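Local structure of aminoacyl-tRNA synthetase-interacting multifunctional protein p43 (Plasmodium vivax, 6IPA) at residues V98-R110 and P153-F166. The protein probably binds tRNA through its C-terminal EMAP II-like domain and is thought to associate with aminoacyl-tRNA synthetases. Numbering follows the deposited sequence.
Sequences VLVLANLKEKSLR and PDKTLSFDKEKNPF
Asp154 meets the loop after strand 97-101 through its backbone: Asn103 ND2 donates to Asp154 O at 2.9 Å, nearly straight at 172°, in the carbonyl plane and on a lone pair. That oxygen is also nearly coplanar with the amide, only 4° off its plane. The Asp154 carboxylate turns to a salt bridge with Arg45, whose carbonyl oxygen takes a further bond from Asn103 ND2, so the one amide nitrogen is shared by the carbonyls of Asp154 and Arg45.

At Thr156 the two backbones draw close, and its CA sends a C-H...O contact to Asn103 O. The same oxygen accepts from Leu157 N at 2.9 Å. Leu157 then lays its isobutyl group against the flat Asn103 amide, CG 3.6 Å from Asn103 CG. Asn103 CG stands between its backbone N and carbonyl carbon (chi1 66°), which sets the amide between Asp154 O and the Leu157 side chain. Leu157 CD1 also reaches Leu104 CD2, at 4.0 Å. Farther along, a water bridges the backbones, accepting from Lys105 N and donating to Ser158 O.

Phe159 offers one ring face to the ammonium of Lys105, a cation-pi contact with NZ 3.5 Å from the ring centroid; the lysine chain bends at chi2, chi3 and chi4 to curl over the ring. Glu106 O lies in plane at the ring's edge. Further on, Asn164 caps the helix that follows, its OD1 accepting from Phe166 N, while its ND2 packs against Leu104 CD2. Phe166 meets Leu101 CD2 through CD1 at 3.5 Å. Thus the segment leading into helix 165-169 packs along the chain that leaves OB-fold strand 97-101, joining the putative tRNA-binding barrel to the C-terminal part of an EMAP II-like domain.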
ATOM      1  N   VAL A  98       4.553   5.895  -2.767  1.00 40.85           N
ATOM      2  CA  VAL A  98       3.332   5.130  -2.516  1.00 40.41           C
ATOM      3  C   VAL A  98       3.441   4.494  -1.152  1.00 41.26           C
ATOM      4  O   VAL A  98       4.516   4.576  -0.515  1.00 39.30           O
ATOM      5  CB  VAL A  98       3.071   4.097  -3.610  1.00 40.50           C
ATOM      6  CG1 VAL A  98       2.815   4.809  -4.914  1.00 41.65           C
ATOM      7  CG2 VAL A  98       4.249   3.152  -3.765  1.00 40.63           C
ATOM      8  N   LEU A  99       2.312   3.920  -0.700  1.00 41.45           N
ATOM      9  CA  LEU A  99       2.244   3.175   0.564  1.00 41.23           C
ATOM     10  C   LEU A  99       2.224   1.699   0.321  1.00 39.71           C
ATOM     11  O   LEU A  99       1.261   1.165  -0.208  1.00 42.07           O
ATOM     12  CB  LEU A  99       1.002   3.558   1.342  1.00 40.96           C
ATOM     13  CG  LEU A  99       0.991   5.041   1.785  1.00 42.23           C
ATOM     14  CD1 LEU A  99       0.128   5.189   3.046  1.00 42.79           C
ATOM     15  CD2 LEU A  99       2.372   5.646   2.040  1.00 40.26           C
ATOM     16  N   VAL A 100       3.303   1.034   0.705  1.00 37.68           N
ATOM     17  CA  VAL A 100       3.412  -0.414   0.505  1.00 36.05           C
ATOM     18  C   VAL A 100       3.165  -1.173   1.789  1.00 35.08           C
ATOM     19  O   VAL A 100       3.855  -0.913   2.777  1.00 33.93           O
ATOM     20  CB  VAL A 100       4.831  -0.786  -0.016  1.00 35.63           C
ATOM     21  CG1 VAL A 100       4.952  -2.285  -0.218  1.00 35.69           C
ATOM     22  CG2 VAL A 100       5.109  -0.055  -1.323  1.00 35.67           C
ATOM     23  N   LEU A 101       2.215  -2.112   1.765  1.00 35.17           N
ATOM     24  CA  LEU A 101       2.097  -3.183   2.780  1.00 34.49           C
ATOM     25  C   LEU A 101       3.246  -4.173   2.586  1.00 34.42           C
ATOM     26  O   LEU A 101       3.142  -5.164   1.857  1.00 34.13           O
ATOM     27  CB  LEU A 101       0.734  -3.910   2.710  1.00 34.33           C
ATOM     28  CG  LEU A 101       0.542  -5.079   3.687  1.00 34.42           C
ATOM     29  CD1 LEU A 101       0.736  -4.617   5.112  1.00 34.26           C
ATOM     30  CD2 LEU A 101      -0.843  -5.737   3.604  1.00 34.81           C
ATOM     31  N   ALA A 102       4.343  -3.918   3.290  1.00 34.05           N
ATOM     32  CA  ALA A 102       5.604  -4.656   3.102  1.00 33.54           C
ATOM     33  C   ALA A 102       5.688  -6.092   3.581  1.00 33.74           C
ATOM     34  O   ALA A 102       6.509  -6.860   3.090  1.00 32.26           O
ATOM     35  CB  ALA A 102       6.719  -3.851   3.744  1.00 33.97           C
ATOM     36  N   ASN A 103       4.846  -6.490   4.532  1.00 36.42           N
ATOM     37  CA  ASN A 103       5.040  -7.777   5.225  1.00 37.26           C
ATOM     38  C   ASN A 103       4.191  -8.943   4.793  1.00 40.15           C
ATOM     39  O   ASN A 103       4.205 -10.016   5.432  1.00 40.49           O
ATOM     40  CB  ASN A 103       4.990  -7.613   6.736  1.00 38.28           C
ATOM     41  CG  ASN A 103       3.625  -7.197   7.281  1.00 37.37           C
ATOM     42  OD1 ASN A 103       2.812  -6.542   6.614  1.00 39.57           O
ATOM     43  ND2 ASN A 103       3.380  -7.568   8.522  1.00 36.22           N
ATOM     44  N   LEU A 104       3.475  -8.763   3.690  1.00 41.59           N
ATOM     45  CA  LEU A 104       2.946  -9.882   2.961  1.00 41.77           C
ATOM     46  C   LEU A 104       4.158 -10.651   2.481  1.00 44.11           C
ATOM     47  O   LEU A 104       5.222 -10.045   2.303  1.00 46.17           O
ATOM     48  CB  LEU A 104       2.195  -9.371   1.767  1.00 41.85           C
ATOM     49  CG  LEU A 104       0.955  -8.539   2.044  1.00 43.10           C
ATOM     50  CD1 LEU A 104       0.528  -7.819   0.770  1.00 45.70           C
ATOM     51  CD2 LEU A 104      -0.178  -9.449   2.479  1.00 44.40           C
ATOM     52  N   LYS A 105       4.000 -11.953   2.235  1.00 45.86           N
ATOM     53  CA  LYS A 105       5.085 -12.786   1.691  1.00 48.98           C
ATOM     54  C   LYS A 105       5.155 -12.695   0.181  1.00 48.62           C
ATOM     55  O   LYS A 105       4.121 -12.520  -0.487  1.00 46.46           O
ATOM     56  CB  LYS A 105       4.910 -14.282   2.053  1.00 54.22           C
ATOM     57  CG  LYS A 105       5.048 -14.628   3.535  1.00 55.06           C
ATOM     58  CD  LYS A 105       5.795 -15.937   3.818  1.00 57.11           C
ATOM     59  CE  LYS A 105       5.210 -16.678   5.012  1.00 57.26           C
ATOM     60  NZ  LYS A 105       3.951 -17.389   4.640  1.00 57.68           N
ATOM     61  N   GLU A 106       6.386 -12.812  -0.338  1.00 50.79           N
ATOM     62  CA  GLU A 106       6.648 -12.899  -1.770  1.00 53.83           C
ATOM     63  C   GLU A 106       5.777 -14.005  -2.361  1.00 58.22           C
ATOM     64  O   GLU A 106       5.643 -15.097  -1.764  1.00 58.42           O
ATOM     65  CB  GLU A 106       8.129 -13.211  -2.064  1.00 56.17           C
ATOM     66  CG  GLU A 106       8.456 -13.208  -3.570  1.00 59.34           C
ATOM     67  CD  GLU A 106       9.946 -13.007  -3.921  1.00 61.46           C
ATOM     68  OE1 GLU A 106      10.800 -13.889  -3.625  1.00 60.07           O
ATOM     69  OE2 GLU A 106      10.270 -11.975  -4.538  1.00 62.42           O
ATOM     70  N   LYS A 107       5.172 -13.695  -3.506  1.00 58.62           N
ATOM     71  CA  LYS A 107       4.376 -14.620  -4.318  1.00 62.08           C
ATOM     72  C   LYS A 107       4.907 -14.637  -5.775  1.00 60.40           C
ATOM     73  O   LYS A 107       5.716 -13.777  -6.137  1.00 56.88           O
ATOM     74  CB  LYS A 107       2.922 -14.175  -4.287  1.00 64.91           C
ATOM     75  CG  LYS A 107       2.190 -14.679  -3.075  1.00 66.83           C
ATOM     76  CD  LYS A 107       0.722 -14.317  -3.162  1.00 69.56           C
ATOM     77  CE  LYS A 107       0.480 -12.927  -2.613  1.00 74.93           C
ATOM     78  NZ  LYS A 107      -0.976 -12.618  -2.626  1.00 77.60           N
ATOM     79  N   SER A 108       4.495 -15.591  -6.589  1.00 59.63           N
ATOM     80  CA  SER A 108       4.952 -15.623  -7.965  1.00 61.63           C
ATOM     81  C   SER A 108       3.776 -15.681  -8.871  1.00 63.57           C
ATOM     82  O   SER A 108       3.290 -16.728  -9.119  1.00 68.06           O
ATOM     83  CB  SER A 108       5.827 -16.853  -8.213  1.00 60.92           C
ATOM     84  OG  SER A 108       6.637 -16.768  -9.370  1.00 58.06           O
ATOM     85  N   LEU A 109       3.350 -14.565  -9.430  1.00 65.23           N
ATOM     86  CA  LEU A 109       2.206 -14.546 -10.323  1.00 67.44           C
ATOM     87  C   LEU A 109       2.603 -14.511 -11.755  1.00 67.30           C
ATOM     88  O   LEU A 109       3.374 -13.675 -12.151  1.00 63.93           O
ATOM     89  CB  LEU A 109       1.456 -13.281 -10.127  1.00 69.05           C
ATOM     90  CG  LEU A 109       0.833 -13.118  -8.786  1.00 76.41           C
ATOM     91  CD1 LEU A 109       0.209 -11.756  -8.595  1.00 78.36           C
ATOM     92  CD2 LEU A 109      -0.150 -14.246  -8.574  1.00 77.74           C
ATOM     93  N   ARG A 110       2.174 -15.512 -12.500  1.00 67.00           N
ATOM     94  CA  ARG A 110       2.388 -15.626 -13.934  1.00 65.26           C
ATOM     95  C   ARG A 110       3.784 -15.375 -14.384  1.00 61.78           C
ATOM     96  O   ARG A 110       4.011 -14.611 -15.243  1.00 61.66           O
ATOM     97  CB  ARG A 110       1.363 -14.837 -14.726  1.00 67.04           C
ATOM     98  CG  ARG A 110      -0.011 -15.475 -14.732  1.00 72.76           C
ATOM     99  CD  ARG A 110      -0.880 -14.732 -15.727  1.00 81.03           C
ATOM    100  NE  ARG A 110      -2.272 -15.141 -15.959  1.00 85.90           N
ATOM    101  CZ  ARG A 110      -3.341 -14.554 -15.424  1.00 88.80           C
ATOM    102  NH1 ARG A 110      -3.226 -13.598 -14.537  1.00 81.47           N
ATOM    103  NH2 ARG A 110      -4.534 -14.962 -15.744  1.00 94.83           N
ATOM    104  N   PRO A 153       5.397  -4.851  13.582  1.00 39.68           N
ATOM    105  CA  PRO A 153       4.472  -5.529  12.728  1.00 39.66           C
ATOM    106  C   PRO A 153       4.944  -6.958  12.635  1.00 39.02           C
ATOM    107  O   PRO A 153       6.120  -7.227  12.885  1.00 37.57           O
ATOM    108  CB  PRO A 153       4.698  -4.820  11.375  1.00 39.67           C
ATOM    109  CG  PRO A 153       6.180  -4.522  11.401  1.00 39.15           C
ATOM    110  CD  PRO A 153       6.592  -4.395  12.832  1.00 38.36           C
ATOM    111  N   ASP A 154       4.050  -7.861  12.260  1.00 38.02           N
ATOM    112  CA  ASP A 154       4.463  -9.253  12.032  1.00 38.04           C
ATOM    113  C   ASP A 154       5.630  -9.348  11.041  1.00 37.93           C
ATOM    114  O   ASP A 154       5.524  -8.912   9.913  1.00 39.74           O
ATOM    115  CB  ASP A 154       3.292 -10.053  11.483  1.00 37.51           C
ATOM    116  CG  ASP A 154       2.119 -10.133  12.460  1.00 38.47           C
ATOM    117  OD1 ASP A 154       2.098  -9.410  13.490  1.00 41.08           O
ATOM    118  OD2 ASP A 154       1.206 -10.935  12.221  1.00 38.78           O
ATOM    119  N   LYS A 155       6.746  -9.921  11.444  1.00 39.18           N
ATOM    120  CA  LYS A 155       7.799 -10.312  10.507  1.00 39.92           C
ATOM    121  C   LYS A 155       7.169 -10.720   9.185  1.00 41.39           C
ATOM    122  O   LYS A 155       7.572 -10.231   8.131  1.00 43.64           O
ATOM    123  CB  LYS A 155       8.669 -11.462  11.080  1.00 40.59           C
ATOM    124  CG  LYS A 155      10.074 -11.599  10.480  1.00 40.66           C
ATOM    125  CD  LYS A 155      10.859 -10.313  10.673  1.00 41.12           C
ATOM    126  CE  LYS A 155      11.991 -10.131   9.672  1.00 41.87           C
ATOM    127  NZ  LYS A 155      12.801  -8.894  10.017  1.00 42.58           N
ATOM    128  N   THR A 156       6.162 -11.589   9.235  1.00 41.43           N
ATOM    129  CA  THR A 156       5.518 -12.014   8.039  1.00 42.52           C
ATOM    130  C   THR A 156       4.082 -12.422   8.236  1.00 42.07           C
ATOM    131  O   THR A 156       3.763 -13.142   9.189  1.00 41.68           O
ATOM    132  CB  THR A 156       6.275 -13.199   7.461  1.00 48.06           C
ATOM    133  OG1 THR A 156       7.681 -12.890   7.395  1.00 51.59           O
ATOM    134  CG2 THR A 156       5.808 -13.462   6.105  1.00 49.46           C
ATOM    135  N   LEU A 157       3.226 -12.010   7.288  1.00 41.00           N
ATOM    136  CA  LEU A 157       1.822 -12.303   7.328  1.00 39.08           C
ATOM    137  C   LEU A 157       1.564 -13.595   6.636  1.00 41.65           C
ATOM    138  O   LEU A 157       2.314 -14.009   5.791  1.00 42.92           O
ATOM    139  CB  LEU A 157       1.029 -11.209   6.664  1.00 39.12           C
ATOM    140  CG  LEU A 157       1.188  -9.809   7.251  1.00 38.42           C
ATOM    141  CD1 LEU A 157       0.498  -8.804   6.335  1.00 38.30           C
ATOM    142  CD2 LEU A 157       0.619  -9.688   8.660  1.00 37.99           C
ATOM    143  N   SER A 158       0.483 -14.248   7.031  1.00 46.85           N
ATOM    144  CA  SER A 158       0.070 -15.569   6.518  1.00 51.03           C
ATOM    145  C   SER A 158      -0.191 -15.600   5.001  1.00 50.92           C
ATOM    146  O   SER A 158      -0.398 -14.564   4.391  1.00 49.73           O
ATOM    147  CB  SER A 158      -1.213 -15.986   7.303  1.00 53.83           C
ATOM    148  OG  SER A 158      -1.873 -17.150   6.805  1.00 56.59           O
ATOM    149  N   PHE A 159      -0.154 -16.789   4.401  1.00 52.71           N
ATOM    150  CA  PHE A 159      -0.580 -16.965   3.019  1.00 55.91           C
ATOM    151  C   PHE A 159      -2.108 -17.150   2.969  1.00 60.81           C
ATOM    152  O   PHE A 159      -2.759 -16.784   1.992  1.00 62.52           O
ATOM    153  CB  PHE A 159       0.078 -18.190   2.386  1.00 56.23           C
ATOM    154  CG  PHE A 159       1.466 -17.959   1.860  1.00 54.53           C
ATOM    155  CD1 PHE A 159       1.731 -16.960   0.956  1.00 54.16           C
ATOM    156  CD2 PHE A 159       2.502 -18.811   2.228  1.00 56.05           C
ATOM    157  CE1 PHE A 159       3.013 -16.771   0.463  1.00 55.72           C
ATOM    158  CE2 PHE A 159       3.789 -18.634   1.744  1.00 55.52           C
ATOM    159  CZ  PHE A 159       4.050 -17.609   0.857  1.00 54.90           C
ATOM    160  N   ASP A 160      -2.657 -17.778   4.001  1.00 63.66           N
ATOM    161  CA  ASP A 160      -4.100 -17.958   4.148  1.00 68.46           C
ATOM    162  C   ASP A 160      -4.772 -16.616   4.450  1.00 64.17           C
ATOM    163  O   ASP A 160      -4.580 -16.060   5.536  1.00 65.21           O
ATOM    164  CB  ASP A 160      -4.395 -18.943   5.303  1.00 70.59           C
ATOM    165  CG  ASP A 160      -5.874 -19.372   5.366  1.00 76.55           C
ATOM    166  OD1 ASP A 160      -6.582 -19.245   4.337  1.00 85.84           O
ATOM    167  OD2 ASP A 160      -6.329 -19.851   6.435  1.00 75.41           O
ATOM    168  N   LYS A 161      -5.574 -16.124   3.512  1.00 62.22           N
ATOM    169  CA  LYS A 161      -6.262 -14.842   3.653  1.00 61.70           C
ATOM    170  C   LYS A 161      -6.928 -14.755   5.006  1.00 62.74           C
ATOM    171  O   LYS A 161      -6.800 -13.758   5.716  1.00 58.74           O
ATOM    172  CB  LYS A 161      -7.378 -14.702   2.630  1.00 63.95           C
ATOM    173  CG  LYS A 161      -7.005 -14.737   1.152  1.00 66.63           C
ATOM    174  CD  LYS A 161      -8.265 -14.544   0.280  1.00 67.01           C
ATOM    175  CE  LYS A 161      -9.362 -15.564   0.630  1.00 68.42           C
ATOM    176  NZ  LYS A 161     -10.593 -15.531  -0.199  1.00 67.30           N
ATOM    177  N   GLU A 162      -7.659 -15.814   5.338  1.00 66.87           N
ATOM    178  CA  GLU A 162      -8.435 -15.891   6.580  1.00 71.15           C
ATOM    179  C   GLU A 162      -7.602 -15.756   7.851  1.00 68.04           C
ATOM    180  O   GLU A 162      -8.139 -15.394   8.894  1.00 74.74           O
ATOM    181  CB  GLU A 162      -9.243 -17.206   6.632  1.00 76.32           C
ATOM    182  CG  GLU A 162     -10.369 -17.292   5.604  1.00 78.42           C
ATOM    183  CD  GLU A 162     -11.053 -18.648   5.590  1.00 84.99           C
ATOM    184  OE1 GLU A 162     -11.450 -19.164   6.662  1.00 86.14           O
ATOM    185  OE2 GLU A 162     -11.202 -19.212   4.488  1.00 92.67           O
ATOM    186  N   LYS A 163      -6.307 -16.048   7.777  1.00 65.23           N
ATOM    187  CA  LYS A 163      -5.418 -15.931   8.933  1.00 63.02           C
ATOM    188  C   LYS A 163      -4.461 -14.752   8.814  1.00 62.53           C
ATOM    189  O   LYS A 163      -3.448 -14.707   9.507  1.00 61.96           O
ATOM    190  CB  LYS A 163      -4.636 -17.214   9.104  1.00 63.76           C
ATOM    191  CG  LYS A 163      -5.566 -18.395   9.257  1.00 68.73           C
ATOM    192  CD  LYS A 163      -4.927 -19.566   9.994  1.00 72.22           C
ATOM    193  CE  LYS A 163      -5.946 -20.698  10.144  1.00 72.51           C
ATOM    194  NZ  LYS A 163      -5.274 -21.985  10.461  1.00 74.06           N
ATOM    195  N   ASN A 164      -4.800 -13.795   7.941  1.00 59.05           N
ATOM    196  CA  ASN A 164      -3.979 -12.630   7.665  1.00 53.95           C
ATOM    197  C   ASN A 164      -4.711 -11.418   8.211  1.00 53.21           C
ATOM    198  O   ASN A 164      -5.777 -11.052   7.702  1.00 54.29           O
ATOM    199  CB  ASN A 164      -3.767 -12.499   6.147  1.00 52.69           C
ATOM    200  CG  ASN A 164      -2.905 -11.294   5.760  1.00 50.50           C
ATOM    201  OD1 ASN A 164      -2.854 -10.276   6.457  1.00 45.06           O
ATOM    202  ND2 ASN A 164      -2.206 -11.424   4.641  1.00 48.51           N
ATOM    203  N   PRO A 165      -4.153 -10.788   9.257  1.00 51.06           N
ATOM    204  CA  PRO A 165      -4.742  -9.604   9.821  1.00 50.66           C
ATOM    205  C   PRO A 165      -5.300  -8.640   8.797  1.00 50.86           C
ATOM    206  O   PRO A 165      -6.424  -8.150   8.969  1.00 55.84           O
ATOM    207  CB  PRO A 165      -3.575  -8.977  10.543  1.00 51.35           C
ATOM    208  CG  PRO A 165      -2.855 -10.157  11.088  1.00 53.62           C
ATOM    209  CD  PRO A 165      -2.970 -11.204  10.021  1.00 52.37           C
ATOM    210  N   PHE A 166      -4.547  -8.380   7.733  1.00 47.83           N
ATOM    211  CA  PHE A 166      -4.973  -7.384   6.760  1.00 45.80           C
ATOM    212  C   PHE A 166      -6.462  -7.457   6.342  1.00 45.04           C
ATOM    213  O   PHE A 166      -7.157  -6.432   6.364  1.00 43.27           O
ATOM    214  CB  PHE A 166      -4.106  -7.386   5.508  1.00 43.66           C
ATOM    215  CG  PHE A 166      -4.576  -6.370   4.502  1.00 43.07           C
ATOM    216  CD1 PHE A 166      -4.169  -5.063   4.593  1.00 41.51           C
ATOM    217  CD2 PHE A 166      -5.518  -6.711   3.542  1.00 41.97           C
ATOM    218  CE1 PHE A 166      -4.643  -4.114   3.710  1.00 42.33           C
ATOM    219  CE2 PHE A 166      -5.989  -5.777   2.660  1.00 40.76           C
ATOM    220  CZ  PHE A 166      -5.570  -4.471   2.756  1.00 41.76           C
TER
HETATM  221  O   HOH W   1       1.542 -12.756   3.218  1.00 59.25           O